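Local coordinates for protein dTDP-4-amino-4,6-dideoxyglucose formyltransferase (PDB 5VYQ) that probably transfers a formyl group from a folate cofactor to the amino sugar of dTDP-4-amino-4,6-dideoxyglucose, at residues I142-E146 and E168-H173. Residues are numbered along the deposited sequence; the frame is centred on the assembly and turned at random.
Sequences IAQRE and ELVLEH
Strand 143-146 runs nearly antiparallel to helix segment 168-173, at 149° between their directions, with the axes 9.3 Å apart at closest approach. Arg-145 and Glu-172 reach for each other from opposite directions and form a two-pronged, end-on salt bridge. Arg-145 NH2 donates to Glu-172 OE2 at 2.8 Å, on the syn lone pair. Arg-145 NH1 donates to Glu-172 OE1 at 2.9 Å, from the syn side but well tilted out of the carboxylate plane. Both bonds are nearly straight, and the two flat groups are turned 30° apart. The arginine starts with CG anti to the backbone N and bends at chi3 (-59°), which brings the guanidinium over Leu-169 with its NH1/NH2 end toward Glu-172. There Leu-169 CD1 lies under one face of the group, 3.4 Å from Arg-145 NH2. The other methyl of Leu-169, CD2, packs 3.8 Å from Gln-144 CA, against the strand backbone.

Strand 141-147 is one of the two edge strands of the mixed six-stranded sheet in the formyltransferase fold, as counted within this chain, and helix 155-179 packs over one face of that sheet. Leu-169 also touches Val-127 and Ile-129 of the adjoining strand 125-131, so it bridges two strands. Ile-142 and Ala-143 both face Ile-129, forming a classic beta bulge. The Gln-144 side chain starts away from the helix, and its NE2 hydrogen-bonds to Thr-128 OG1 and Asn-106 O.

At the bulge, Ala-143 CB sits over the face of the His-173 ring in a CH-pi contact, 3.7 Å from the ring centroid. A water lies at the ring edge, 2.9 Å from His-173 NE2. It also accepts a weak bond from Arg-145 NH2, linking the imidazole to the salt bridge.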
loop_
_atom_site.group_PDB
_atom_site.type_symbol
_atom_site.label_atom_id
_atom_site.label_comp_id
_atom_site.label_asym_id
_atom_site.label_seq_id
_atom_site.Cartn_x
_atom_site.Cartn_y
_atom_site.Cartn_z
ATOM N N ILE A 142 27.816 10.863 -23.033
ATOM C CA ILE A 142 29.054 11.169 -22.374
ATOM C C ILE A 142 29.356 10.125 -21.306
ATOM O O ILE A 142 30.477 9.608 -21.233
ATOM C CB ILE A 142 29.010 12.599 -21.746
ATOM C CG1 ILE A 142 28.877 13.664 -22.837
ATOM C CG2 ILE A 142 30.206 12.921 -20.847
ATOM C CD1 ILE A 142 28.303 14.989 -22.371
ATOM N N ALA A 143 28.371 9.850 -20.459
ATOM C CA ALA A 143 28.515 8.841 -19.416
ATOM C C ALA A 143 27.150 8.340 -19.009
ATOM O O ALA A 143 26.155 9.038 -19.192
ATOM C CB ALA A 143 29.211 9.409 -18.197
ATOM N N GLN A 144 27.131 7.122 -18.474
ATOM C CA GLN A 144 25.900 6.638 -17.913
ATOM C C GLN A 144 26.187 5.519 -16.942
ATOM O O GLN A 144 27.293 4.949 -16.864
ATOM C CB GLN A 144 24.899 6.260 -19.020
ATOM C CG GLN A 144 25.228 5.084 -19.818
ATOM C CD GLN A 144 24.262 4.679 -20.933
ATOM O OE1 GLN A 144 24.708 3.885 -21.736
ATOM N NE2 GLN A 144 23.006 5.162 -21.018
ATOM N N ARG A 145 25.159 5.231 -16.171
ATOM C CA ARG A 145 25.268 4.256 -15.109
ATOM C C ARG A 145 23.916 3.627 -14.832
ATOM O O ARG A 145 22.908 4.319 -14.676
ATOM C CB ARG A 145 25.835 4.839 -13.824
ATOM C CG ARG A 145 26.097 3.830 -12.708
ATOM C CD ARG A 145 27.041 4.411 -11.648
ATOM N NE ARG A 145 28.292 4.762 -12.319
ATOM C CZ ARG A 145 29.159 5.682 -11.901
ATOM N NH1 ARG A 145 28.935 6.365 -10.786
ATOM N NH2 ARG A 145 30.238 5.926 -12.610
ATOM N N GLU A 146 23.937 2.306 -14.744
ATOM C CA GLU A 146 22.738 1.536 -14.410
ATOM C C GLU A 146 22.400 1.573 -12.921
ATOM O O GLU A 146 23.267 1.632 -12.046
ATOM C CB GLU A 146 22.889 0.095 -14.959
ATOM C CG GLU A 146 21.611 -0.747 -14.815
ATOM C CD GLU A 146 21.675 -2.163 -15.362
ATOM O OE1 GLU A 146 22.719 -2.531 -15.972
ATOM O OE2 GLU A 146 20.656 -2.862 -15.122
ATOM N N GLU A 168 26.673 11.247 -8.117
ATOM C CA GLU A 168 27.944 10.529 -8.291
ATOM C C GLU A 168 28.516 10.767 -9.693
ATOM O O GLU A 168 29.687 11.096 -9.905
ATOM C CB GLU A 168 27.752 9.025 -7.961
ATOM C CG GLU A 168 27.657 8.835 -6.436
ATOM C CD GLU A 168 27.134 7.539 -5.821
ATOM O OE1 GLU A 168 26.782 6.532 -6.474
ATOM O OE2 GLU A 168 27.080 7.533 -4.571
ATOM N N LEU A 169 27.680 10.574 -10.700
ATOM C CA LEU A 169 28.123 10.632 -12.063
ATOM C C LEU A 169 28.510 12.026 -12.502
ATOM O O LEU A 169 29.506 12.255 -13.202
ATOM C CB LEU A 169 26.996 10.043 -12.913
ATOM C CG LEU A 169 27.371 9.489 -14.251
ATOM C CD1 LEU A 169 28.357 8.328 -14.103
ATOM C CD2 LEU A 169 26.078 9.086 -14.972
ATOM N N VAL A 170 27.699 13.009 -12.089
ATOM C CA VAL A 170 28.046 14.392 -12.362
ATOM C C VAL A 170 29.365 14.854 -11.727
ATOM O O VAL A 170 30.169 15.505 -12.395
ATOM C CB VAL A 170 26.885 15.349 -11.980
ATOM C CG1 VAL A 170 27.283 16.808 -12.078
ATOM C CG2 VAL A 170 25.709 15.074 -12.906
ATOM N N LEU A 171 29.549 14.534 -10.450
ATOM C CA LEU A 171 30.778 14.898 -9.742
ATOM C C LEU A 171 31.964 14.204 -10.378
ATOM O O LEU A 171 33.020 14.820 -10.515
ATOM C CB LEU A 171 30.701 14.623 -8.266
ATOM C CG LEU A 171 29.636 15.482 -7.597
ATOM C CD1 LEU A 171 29.454 15.139 -6.141
ATOM C CD2 LEU A 171 29.915 16.973 -7.739
ATOM N N GLU A 172 31.819 12.940 -10.773
ATOM C CA GLU A 172 32.902 12.271 -11.467
ATOM C C GLU A 172 33.299 12.908 -12.783
ATOM O O GLU A 172 34.503 13.038 -13.059
ATOM C CB GLU A 172 32.490 10.846 -11.799
ATOM C CG GLU A 172 32.419 9.910 -10.612
ATOM C CD GLU A 172 31.786 8.557 -10.902
ATOM O OE1 GLU A 172 31.224 7.951 -9.934
ATOM O OE2 GLU A 172 31.908 8.108 -12.057
ATOM N N HIS A 173 32.300 13.251 -13.615
ATOM C CA HIS A 173 32.554 13.674 -14.961
ATOM C C HIS A 173 32.560 15.185 -15.216
ATOM O O HIS A 173 32.675 15.589 -16.360
ATOM C CB HIS A 173 31.609 12.973 -15.940
ATOM C CG HIS A 173 31.816 11.502 -15.966
ATOM N ND1 HIS A 173 32.830 10.916 -16.698
ATOM C CD2 HIS A 173 31.190 10.501 -15.309
ATOM C CE1 HIS A 173 32.779 9.613 -16.528
ATOM N NE2 HIS A 173 31.804 9.334 -15.682
HETATM O O HOH W 1 31.489 6.464 -15.549
#